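Long-range contacts in ribonuclease S-F11 (Nicotiana alata, PDB 1IOO), which cleaves RNA as a secreted T2-family ribonuclease of the style, associated with gametophytic self-incompatibility: residues 52-57 / 83-88; 119-124 / 138-143. All blocks are in the same frame, centred on the assembly; numbering follows the deposited sequence.

Interaction 1: residues 52-57 / 83-88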
loop_
_atom_site.group_PDB
_atom_site.type_symbol
_atom_site.label_atom_id
_atom_site.label_comp_id
_atom_site.label_asym_id
_atom_site.label_seq_id
_atom_site.Cartn_x
_atom_site.Cartn_y
_atom_site.Cartn_z
ATOM N N TYR A 52 7.606 3.303 -19.562
ATOM C CA TYR A 52 7.153 4.273 -18.578
ATOM C C TYR A 52 7.368 5.691 -19.071
ATOM O O TYR A 52 8.459 6.045 -19.518
ATOM C CB TYR A 52 7.910 4.093 -17.259
ATOM C CG TYR A 52 7.458 5.029 -16.147
ATOM C CD1 TYR A 52 6.366 4.710 -15.337
ATOM C CD2 TYR A 52 8.116 6.236 -15.916
ATOM C CE1 TYR A 52 5.945 5.569 -14.325
ATOM C CE2 TYR A 52 7.702 7.101 -14.908
ATOM C CZ TYR A 52 6.620 6.760 -14.118
ATOM O OH TYR A 52 6.210 7.610 -13.122
ATOM N N SER A 53 6.310 6.491 -19.010
ATOM C CA SER A 53 6.372 7.894 -19.372
ATOM C C SER A 53 6.323 8.741 -18.114
ATOM O O SER A 53 5.548 8.457 -17.207
ATOM C CB SER A 53 5.200 8.257 -20.283
ATOM O OG SER A 53 5.235 7.475 -21.461
ATOM N N TYR A 54 7.161 9.768 -18.042
ATOM C CA TYR A 54 7.208 10.593 -16.850
ATOM C C TYR A 54 5.975 11.478 -16.719
ATOM O O TYR A 54 5.591 12.184 -17.652
ATOM C CB TYR A 54 8.512 11.403 -16.831
ATOM C CG TYR A 54 9.725 10.493 -16.795
ATOM C CD1 TYR A 54 10.245 9.941 -17.969
ATOM C CD2 TYR A 54 10.303 10.117 -15.583
ATOM C CE1 TYR A 54 11.310 9.032 -17.935
ATOM C CE2 TYR A 54 11.364 9.207 -15.537
ATOM C CZ TYR A 54 11.861 8.670 -16.717
ATOM O OH TYR A 54 12.899 7.766 -16.676
ATOM N N PHE A 55 5.345 11.412 -15.551
ATOM C CA PHE A 55 4.152 12.199 -15.264
ATOM C C PHE A 55 4.485 13.674 -15.057
ATOM O O PHE A 55 5.595 14.033 -14.657
ATOM C CB PHE A 55 3.456 11.682 -14.001
ATOM C CG PHE A 55 2.793 10.338 -14.170
ATOM C CD1 PHE A 55 3.224 9.234 -13.434
ATOM C CD2 PHE A 55 1.708 10.185 -15.031
ATOM C CE1 PHE A 55 2.586 7.997 -13.550
ATOM C CE2 PHE A 55 1.064 8.953 -15.154
ATOM C CZ PHE A 55 1.502 7.857 -14.410
ATOM N N THR A 56 3.504 14.523 -15.338
ATOM C CA THR A 56 3.644 15.960 -15.159
ATOM C C THR A 56 2.348 16.555 -14.634
ATOM O O THR A 56 1.340 15.860 -14.513
ATOM C CB THR A 56 3.972 16.690 -16.488
ATOM O OG1 THR A 56 2.905 16.482 -17.425
ATOM C CG2 THR A 56 5.275 16.177 -17.080
ATOM N N GLY A 57 2.392 17.839 -14.295
ATOM C CA GLY A 57 1.203 18.537 -13.833
ATOM C C GLY A 57 0.405 17.977 -12.670
ATOM O O GLY A 57 0.957 17.646 -11.621
ATOM N N SER A 83 10.524 5.271 -7.981
ATOM C CA SER A 83 9.662 4.267 -7.375
ATOM C C SER A 83 8.422 4.003 -8.202
ATOM O O SER A 83 7.995 2.857 -8.326
ATOM C CB SER A 83 9.297 4.658 -5.946
ATOM O OG SER A 83 10.477 4.718 -5.169
ATOM N N TRP A 84 7.828 5.054 -8.761
ATOM C CA TRP A 84 6.661 4.865 -9.603
ATOM C C TRP A 84 7.020 4.023 -10.818
ATOM O O TRP A 84 6.270 3.126 -11.204
ATOM C CB TRP A 84 6.074 6.210 -10.045
ATOM C CG TRP A 84 5.653 7.055 -8.885
ATOM C CD1 TRP A 84 5.231 6.610 -7.654
ATOM C CD2 TRP A 84 5.653 8.490 -8.814
ATOM N NE1 TRP A 84 4.987 7.681 -6.828
ATOM C CE2 TRP A 84 5.235 8.842 -7.510
ATOM C CE3 TRP A 84 5.969 9.511 -9.723
ATOM C CZ2 TRP A 84 5.128 10.172 -7.088
ATOM C CZ3 TRP A 84 5.863 10.842 -9.300
ATOM C CH2 TRP A 84 5.445 11.153 -7.993
ATOM N N LYS A 85 8.181 4.303 -11.406
ATOM C CA LYS A 85 8.636 3.542 -12.562
ATOM C C LYS A 85 8.858 2.077 -12.198
ATOM O O LYS A 85 8.411 1.179 -12.905
ATOM C CB LYS A 85 9.945 4.113 -13.129
ATOM C CG LYS A 85 10.447 3.313 -14.337
ATOM C CD LYS A 85 11.870 3.672 -14.749
ATOM C CE LYS A 85 11.970 5.062 -15.318
ATOM N NZ LYS A 85 13.335 5.265 -15.885
ATOM N N TYR A 86 9.544 1.838 -11.087
ATOM C CA TYR A 86 9.820 0.473 -10.657
ATOM C C TYR A 86 8.529 -0.299 -10.416
ATOM O O TYR A 86 8.375 -1.436 -10.870
ATOM C CB TYR A 86 10.653 0.479 -9.375
ATOM C CG TYR A 86 11.045 -0.895 -8.900
ATOM C CD1 TYR A 86 11.805 -1.741 -9.711
ATOM C CD2 TYR A 86 10.678 -1.347 -7.638
ATOM C CE1 TYR A 86 12.192 -3.005 -9.268
ATOM C CE2 TYR A 86 11.062 -2.609 -7.184
ATOM C CZ TYR A 86 11.819 -3.429 -8.002
ATOM O OH TYR A 86 12.231 -4.664 -7.548
ATOM N N GLN A 87 7.593 0.329 -9.713
ATOM C CA GLN A 87 6.323 -0.312 -9.399
ATOM C C GLN A 87 5.518 -0.598 -10.658
ATOM O O GLN A 87 4.846 -1.625 -10.752
ATOM C CB GLN A 87 5.511 0.564 -8.434
ATOM C CG GLN A 87 6.118 0.637 -7.030
ATOM C CD GLN A 87 6.119 -0.706 -6.307
ATOM O OE1 GLN A 87 7.049 -1.019 -5.565
ATOM N NE2 GLN A 87 5.069 -1.494 -6.504
ATOM N N TYR A 88 5.589 0.306 -11.630
ATOM C CA TYR A 88 4.857 0.118 -12.880
ATOM C C TYR A 88 5.412 -1.060 -13.678
ATOM O O TYR A 88 4.658 -1.880 -14.196
ATOM C CB TYR A 88 4.912 1.381 -13.742
ATOM C CG TYR A 88 4.091 1.257 -15.004
ATOM C CD1 TYR A 88 2.724 1.005 -14.933
ATOM C CD2 TYR A 88 4.680 1.377 -16.264
ATOM C CE1 TYR A 88 1.953 0.874 -16.080
ATOM C CE2 TYR A 88 3.917 1.245 -17.426
ATOM C CZ TYR A 88 2.552 0.995 -17.321
ATOM O OH TYR A 88 1.779 0.874 -18.456
#
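Tyr52 docks onto Lys85, Trp84 and Tyr88 of helix 82-92, the helix of the RNase T2 fold that carries the catalytic His91, the proton acceptor, and Gln87, an active-site residue by similarity. The segment 52-57, in the loop before helix 57-66, touches this helix through Tyr52 and Tyr54. CG of Tyr52 stands anti to the backbone N (chi1 -177°), and the ring lies against the helix backbone at Lys85. There CA of Lys85 makes a CH-pi contact, 3.8 Å from the centroid of the Tyr52 ring and 14° off its normal. Further along the lysine, CG packs 3.9 Å from CG of Tyr52. Tyr88 approaches the rim of the same ring, its CD2 3.8 Å from CD1 of Tyr52 and near the ring plane. At the tip, OH of Tyr52 comes 3.4 Å from CB of Trp84 and is hydrogen-bonded to OE1 of Gln81, just ahead of the helix. The indole of Trp84 is tied down through NE1 to the carbonyl of Trp67. Lys85 bends at chi3 (-68°) on its way to Tyr54, whose OH accepts a hydrogen bond from NZ of Lys85 at 2.7 Å.

Interaction 2: residues 119-124 / 138-143; sequences RTLQTH and FDAIKT
His124 and Ala140 meet where the loop just past helix 117-123 turns against helix 134-145. Starting at the backbone, CB of His124 lies 3.8 Å from the methyl CB of Ala140, and the next atom, CG of His124, is closer to that same CB at 3.5 Å. Beyond CG the imidazole spreads flat over the alanine: CA of Ala140 sits 3.7 Å from the ring centroid and 7° off the ring normal, a CH-pi contact over the centre of the face. The far end of the ring reaches Thr143 one turn along, the two side chains meeting tip to tip, with methyl CG2 of the threonine against the ring. OG1 of Thr143 occupies the crowded position between the backbone N and the carbonyl carbon (chi1 63°), from which it donates a 2.6 Å hydrogen bond to O of Ala140. That carbonyl also accepts from the backbone N of Thr143, and CG2 of Thr120 rests 3.4 Å from the same oxygen of Ala140. On the buried side, CD2 of Leu121 packs 3.9 Å from CB of Ala140, while CG of Leu121 lies 4.0 Å from CD1 of Ile141; the isoleucine side chain also touches Pro149. The short helix segments approach to 9.1 Å between axes, with 124° between their directions. Small Ala140 at the nearest backbone approach, flanked by aliphatic, threonine and imidazole groups, makes this a plain helix-helix packing contact of the alpha+beta RNase T2 fold, joining two helices that are consecutive in the chain apart from the short strand 130-132.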
loop_
_atom_site.group_PDB
_atom_site.type_symbol
_atom_site.label_atom_id
_atom_site.label_comp_id
_atom_site.label_asym_id
_atom_site.label_seq_id
_atom_site.Cartn_x
_atom_site.Cartn_y
_atom_site.Cartn_z
ATOM N N ARG A 119 -8.663 7.328 10.186
ATOM C CA ARG A 119 -9.907 7.704 10.846
ATOM C C ARG A 119 -10.700 6.458 11.266
ATOM O O ARG A 119 -11.271 6.411 12.356
ATOM C CB ARG A 119 -10.738 8.588 9.908
ATOM C CG ARG A 119 -12.118 8.979 10.435
ATOM C CD ARG A 119 -12.054 9.746 11.746
ATOM N NE ARG A 119 -13.384 10.211 12.140
ATOM C CZ ARG A 119 -13.708 10.622 13.361
ATOM N NH1 ARG A 119 -12.802 10.630 14.328
ATOM N NH2 ARG A 119 -14.951 11.018 13.620
ATOM N N THR A 120 -10.726 5.450 10.400
ATOM C CA THR A 120 -11.419 4.206 10.716
ATOM C C THR A 120 -10.823 3.559 11.961
ATOM O O THR A 120 -11.544 3.095 12.844
ATOM C CB THR A 120 -11.362 3.225 9.531
ATOM O OG1 THR A 120 -12.078 3.791 8.427
ATOM C CG2 THR A 120 -11.990 1.887 9.913
ATOM N N LEU A 121 -9.498 3.537 12.040
ATOM C CA LEU A 121 -8.849 2.978 13.206
ATOM C C LEU A 121 -9.192 3.799 14.447
ATOM O O LEU A 121 -9.510 3.248 15.499
ATOM C CB LEU A 121 -7.331 2.925 12.976
ATOM C CG LEU A 121 -6.912 1.828 11.987
ATOM C CD1 LEU A 121 -5.471 2.023 11.542
ATOM C CD2 LEU A 121 -7.103 0.461 12.633
ATOM N N GLN A 122 -9.178 5.119 14.300
ATOM C CA GLN A 122 -9.474 6.011 15.413
ATOM C C GLN A 122 -10.878 5.771 15.981
ATOM O O GLN A 122 -11.057 5.750 17.201
ATOM C CB GLN A 122 -9.327 7.474 14.991
ATOM C CG GLN A 122 -9.740 8.449 16.091
ATOM C CD GLN A 122 -9.606 9.900 15.674
ATOM O OE1 GLN A 122 -10.008 10.286 14.577
ATOM N NE2 GLN A 122 -9.044 10.717 16.557
ATOM N N THR A 123 -11.863 5.588 15.106
ATOM C CA THR A 123 -13.236 5.356 15.558
ATOM C C THR A 123 -13.376 3.992 16.234
ATOM O O THR A 123 -14.390 3.704 16.871
ATOM C CB THR A 123 -14.259 5.498 14.402
ATOM O OG1 THR A 123 -14.000 4.528 13.380
ATOM C CG2 THR A 123 -14.180 6.893 13.811
ATOM N N HIS A 124 -12.353 3.156 16.079
ATOM C CA HIS A 124 -12.308 1.854 16.732
ATOM C C HIS A 124 -11.374 1.912 17.944
ATOM O O HIS A 124 -10.975 0.888 18.501
ATOM C CB HIS A 124 -11.840 0.780 15.743
ATOM C CG HIS A 124 -12.876 0.395 14.733
ATOM N ND1 HIS A 124 -13.664 -0.730 14.862
ATOM C CD2 HIS A 124 -13.247 0.981 13.570
ATOM C CE1 HIS A 124 -14.471 -0.822 13.819
ATOM N NE2 HIS A 124 -14.239 0.204 13.021
ATOM N N PHE A 138 -7.342 -5.839 12.596
ATOM C CA PHE A 138 -7.976 -6.553 11.490
ATOM C C PHE A 138 -9.481 -6.239 11.418
ATOM O O PHE A 138 -9.996 -5.862 10.365
ATOM C CB PHE A 138 -7.757 -8.058 11.684
ATOM C CG PHE A 138 -8.383 -8.918 10.624
ATOM C CD1 PHE A 138 -7.641 -9.350 9.530
ATOM C CD2 PHE A 138 -9.710 -9.312 10.730
ATOM C CE1 PHE A 138 -8.222 -10.168 8.553
ATOM C CE2 PHE A 138 -10.293 -10.124 9.763
ATOM C CZ PHE A 138 -9.547 -10.551 8.676
ATOM N N ASP A 139 -10.174 -6.392 12.544
ATOM C CA ASP A 139 -11.613 -6.137 12.595
ATOM C C ASP A 139 -11.957 -4.708 12.167
ATOM O O ASP A 139 -12.907 -4.489 11.415
ATOM C CB ASP A 139 -12.159 -6.392 14.003
ATOM C CG ASP A 139 -12.235 -7.872 14.349
ATOM O OD1 ASP A 139 -12.101 -8.716 13.436
ATOM O OD2 ASP A 139 -12.451 -8.193 15.540
ATOM N N ALA A 140 -11.191 -3.738 12.654
ATOM C CA ALA A 140 -11.435 -2.342 12.317
ATOM C C ALA A 140 -11.330 -2.105 10.809
ATOM O O ALA A 140 -12.195 -1.470 10.206
ATOM C CB ALA A 140 -10.451 -1.450 13.067
ATOM N N ILE A 141 -10.271 -2.625 10.198
ATOM C CA ILE A 141 -10.070 -2.439 8.766
ATOM C C ILE A 141 -11.138 -3.163 7.946
ATOM O O ILE A 141 -11.611 -2.643 6.939
ATOM C CB ILE A 141 -8.661 -2.923 8.347
ATOM C CG1 ILE A 141 -7.592 -2.114 9.097
ATOM C CG2 ILE A 141 -8.474 -2.790 6.842
ATOM C CD1 ILE A 141 -7.654 -0.597 8.862
ATOM N N LYS A 142 -11.541 -4.349 8.386
ATOM C CA LYS A 142 -12.527 -5.114 7.630
ATOM C C LYS A 142 -13.867 -4.390 7.536
ATOM O O LYS A 142 -14.676 -4.691 6.657
ATOM C CB LYS A 142 -12.721 -6.510 8.226
ATOM C CG LYS A 142 -13.468 -7.448 7.281
ATOM C CD LYS A 142 -13.475 -8.874 7.796
ATOM C CE LYS A 142 -14.203 -9.797 6.826
ATOM N NZ LYS A 142 -14.167 -11.194 7.332
ATOM N N THR A 143 -14.113 -3.437 8.427
ATOM C CA THR A 143 -15.372 -2.698 8.365
ATOM C C THR A 143 -15.472 -1.887 7.081
ATOM O O THR A 143 -16.572 -1.538 6.645
ATOM C CB THR A 143 -15.589 -1.743 9.566
ATOM O OG1 THR A 143 -14.576 -0.730 9.590
ATOM C CG2 THR A 143 -15.585 -2.526 10.867
#

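How the interactions relate
Interaction 1 closes in the sequence before interaction 2 opens, and the two lie on opposite sides of the molecule's centre, about 32 Å apart between centres and about 19 Å at their nearest atoms. Their relation to catalysis differs. Interaction 1 is at the active-site helix: the side chain of Trp84 comes within about 3 Å of that of Gln69, an RNA-binding residue by similarity, and the side chain of Tyr88 is about 7 Å from that of His91. Interaction 2 is remote from the annotated sites, although the side chain of Thr120 lies about 7 Å from an N-acetylglucosamine of the glycan attached to the protein, for which Asn28 is the experimentally established glycosylation site.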